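Local structure of chrac-14 (2BYK) at residues T49-A54 with L70-E75. The protein is a histone-fold subunit of DNA polymerase epsilon and of the chromatin-accessibility complex CHRAC, where, paired with Chrac-16, it binds DNA and facilitates nucleosome sliding. Numbering follows the deposited sequence.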
ATOM      1  N   THR B  49       1.573  -3.779  -8.529  1.00 51.95           N
ATOM      2  CA  THR B  49       0.970  -4.115  -9.806  1.00 53.78           C
ATOM      3  C   THR B  49       2.057  -4.745 -10.661  1.00 55.37           C
ATOM      4  O   THR B  49       1.864  -5.802 -11.255  1.00 55.52           O
ATOM      5  CB  THR B  49       0.461  -2.871 -10.501  1.00 53.54           C
ATOM      6  OG1 THR B  49      -0.384  -2.156  -9.598  1.00 54.44           O
ATOM      7  CG2 THR B  49      -0.321  -3.240 -11.757  1.00 53.94           C
ATOM      8  N   SER B  50       3.203  -4.073 -10.718  1.00 57.01           N
ATOM      9  CA  SER B  50       4.353  -4.551 -11.472  1.00 57.28           C
ATOM     10  C   SER B  50       4.611  -6.009 -11.082  1.00 57.50           C
ATOM     11  O   SER B  50       4.700  -6.895 -11.936  1.00 56.55           O
ATOM     12  CB  SER B  50       5.570  -3.682 -11.135  1.00 57.53           C
ATOM     13  OG  SER B  50       6.749  -4.166 -11.749  1.00 60.89           O
ATOM     14  N   SER B  51       4.709  -6.248  -9.778  1.00 57.60           N
ATOM     15  CA  SER B  51       4.954  -7.585  -9.250  1.00 58.81           C
ATOM     16  C   SER B  51       3.822  -8.559  -9.551  1.00 59.15           C
ATOM     17  O   SER B  51       4.071  -9.649 -10.062  1.00 60.61           O
ATOM     18  CB  SER B  51       5.169  -7.528  -7.738  1.00 59.24           C
ATOM     19  OG  SER B  51       6.237  -6.662  -7.410  1.00 60.82           O
ATOM     20  N   SER B  52       2.588  -8.175  -9.221  1.00 58.30           N
ATOM     21  CA  SER B  52       1.428  -9.034  -9.461  1.00 57.57           C
ATOM     22  C   SER B  52       1.360  -9.433 -10.926  1.00 58.07           C
ATOM     23  O   SER B  52       0.922 -10.537 -11.262  1.00 58.01           O
ATOM     24  CB  SER B  52       0.144  -8.316  -9.059  1.00 55.57           C
ATOM     25  OG  SER B  52       0.179  -7.986  -7.687  1.00 55.44           O
ATOM     26  N   THR B  53       1.793  -8.517 -11.790  1.00 59.18           N
ATOM     27  CA  THR B  53       1.817  -8.743 -13.230  1.00 60.14           C
ATOM     28  C   THR B  53       2.839  -9.836 -13.521  1.00 61.20           C
ATOM     29  O   THR B  53       2.597 -10.735 -14.331  1.00 60.88           O
ATOM     30  CB  THR B  53       2.243  -7.471 -13.994  1.00 59.63           C
ATOM     31  OG1 THR B  53       1.268  -6.443 -13.798  1.00 61.84           O
ATOM     32  CG2 THR B  53       2.366  -7.753 -15.479  1.00 59.45           C
ATOM     33  N   ALA B  54       3.983  -9.743 -12.851  1.00 61.91           N
ATOM     34  CA  ALA B  54       5.058 -10.711 -13.009  1.00 62.28           C
ATOM     35  C   ALA B  54       4.584 -12.103 -12.611  1.00 64.04           C
ATOM     36  O   ALA B  54       4.706 -13.045 -13.390  1.00 64.76           O
ATOM     37  CB  ALA B  54       6.237 -10.304 -12.159  1.00 62.26           C
ATOM     38  N   LEU B  70      -2.969 -11.082  -4.045  1.00 58.89           N
ATOM     39  CA  LEU B  70      -2.915 -11.560  -2.673  1.00 58.15           C
ATOM     40  C   LEU B  70      -1.612 -12.316  -2.440  1.00 58.47           C
ATOM     41  O   LEU B  70      -1.038 -12.248  -1.356  1.00 58.44           O
ATOM     42  CB  LEU B  70      -4.132 -12.447  -2.361  1.00 56.65           C
ATOM     43  CG  LEU B  70      -5.457 -11.689  -2.186  1.00 55.29           C
ATOM     44  CD1 LEU B  70      -6.577 -12.663  -1.883  1.00 54.34           C
ATOM     45  CD2 LEU B  70      -5.327 -10.663  -1.062  1.00 53.47           C
ATOM     46  N   GLN B  71      -1.139 -13.018  -3.468  1.00 59.68           N
ATOM     47  CA  GLN B  71       0.112 -13.776  -3.376  1.00 60.42           C
ATOM     48  C   GLN B  71       1.339 -12.868  -3.454  1.00 59.70           C
ATOM     49  O   GLN B  71       2.332 -13.110  -2.780  1.00 60.13           O
ATOM     50  CB  GLN B  71       0.190 -14.823  -4.488  1.00 61.96           C
ATOM     51  CG  GLN B  71      -0.847 -15.920  -4.378  1.00 65.17           C
ATOM     52  CD  GLN B  71      -0.803 -16.888  -5.550  1.00 68.32           C
ATOM     53  OE1 GLN B  71      -0.863 -16.477  -6.717  1.00 71.34           O
ATOM     54  NE2 GLN B  71      -0.711 -18.182  -5.246  1.00 69.05           N
ATOM     55  N   THR B  72       1.274 -11.834  -4.287  1.00 58.43           N
ATOM     56  CA  THR B  72       2.382 -10.897  -4.417  1.00 57.17           C
ATOM     57  C   THR B  72       2.562 -10.109  -3.118  1.00 58.05           C
ATOM     58  O   THR B  72       3.676  -9.752  -2.750  1.00 59.00           O
ATOM     59  CB  THR B  72       2.141  -9.923  -5.578  1.00 55.22           C
ATOM     60  OG1 THR B  72       2.149 -10.652  -6.807  1.00 53.82           O
ATOM     61  CG2 THR B  72       3.215  -8.861  -5.622  1.00 54.33           C
ATOM     62  N   LEU B  73       1.466  -9.845  -2.416  1.00 59.06           N
ATOM     63  CA  LEU B  73       1.551  -9.110  -1.162  1.00 59.90           C
ATOM     64  C   LEU B  73       2.225  -9.950  -0.090  1.00 62.73           C
ATOM     65  O   LEU B  73       3.073  -9.440   0.640  1.00 63.44           O
ATOM     66  CB  LEU B  73       0.164  -8.677  -0.673  1.00 56.77           C
ATOM     67  CG  LEU B  73      -0.525  -7.504  -1.369  1.00 54.86           C
ATOM     68  CD1 LEU B  73      -1.861  -7.264  -0.716  1.00 54.61           C
ATOM     69  CD2 LEU B  73       0.327  -6.254  -1.271  1.00 54.64           C
ATOM     70  N   THR B  74       1.857 -11.229   0.017  1.00 65.54           N
ATOM     71  CA  THR B  74       2.467 -12.091   1.037  1.00 69.43           C
ATOM     72  C   THR B  74       3.928 -12.281   0.669  1.00 70.14           C
ATOM     73  O   THR B  74       4.790 -12.456   1.524  1.00 70.27           O
ATOM     74  CB  THR B  74       1.798 -13.499   1.123  1.00 70.08           C
ATOM     75  OG1 THR B  74       2.184 -14.293  -0.003  1.00 72.64           O
ATOM     76  CG2 THR B  74       0.286 -13.379   1.137  1.00 72.06           C
ATOM     77  N   GLU B  75       4.181 -12.214  -0.628  1.00 72.61           N
ATOM     78  CA  GLU B  75       5.500 -12.377  -1.212  1.00 74.59           C
ATOM     79  C   GLU B  75       6.395 -11.158  -0.984  1.00 73.88           C
ATOM     80  O   GLU B  75       7.616 -11.281  -0.907  1.00 73.69           O
ATOM     81  CB  GLU B  75       5.312 -12.648  -2.703  1.00 79.13           C
ATOM     82  CG  GLU B  75       6.554 -12.776  -3.544  1.00 87.25           C
ATOM     83  CD  GLU B  75       6.206 -13.211  -4.964  1.00 92.83           C
ATOM     84  OE1 GLU B  75       5.878 -14.410  -5.152  1.00 95.62           O
ATOM     85  OE2 GLU B  75       6.239 -12.353  -5.885  1.00 94.88           O
TER
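Thr72 sets its branched side chain against the backbone and short side chains of Ser51 and Ser52, and these three residues make the whole close contact between 49-54 and 70-75. The helices come near enough here for the CA atoms of Ser52 and Thr72 to stand 5.5 Å apart, a spacing that small residues permit. The two branches of Thr72 divide the work. Its hydroxyl, swung back toward its own backbone N (chi1 -66°), lies against the main chain of Ser52, with OG1 3.2 Å from Ser52 CA. The methyl CG2 lies 3.7 Å from Ser52 N. Ser52 OG comes alongside from the other helix, 3.5 Å from Thr72 CB and 3.4 Å from Thr72 OG1. The buried hydroxyls of Ser52 and Thr72 are each satisfied within their own helix: Ser52 OG bonds to Val48 O and Thr72 OG1 to Asp68 O, one turn back, while Ser51 OG does the same with Phe47 O. In the histone fold this is where the long median helix, 31-58, meets the short helix 66-75 that follows it, the chain returning through the loop after residue 58. Leu73 extends the packing with Phe44 and Val48 of the long helix, and it also touches an apolar side chain of the partner protein's chain. Beyond these three residues the contact thins out. Glu75 points its CB toward the long helix, yet its carboxylate stops short, OE2 5.3 Å from Ser51 CB. On the far side of 49-54, exposed Thr53 turns OG1 onto its own helix and donates to Thr49 O at 2.7 Å, from above the carbonyl plane; Thr53 N shares that acceptor, while the Thr49 side chain packs against the partner chain.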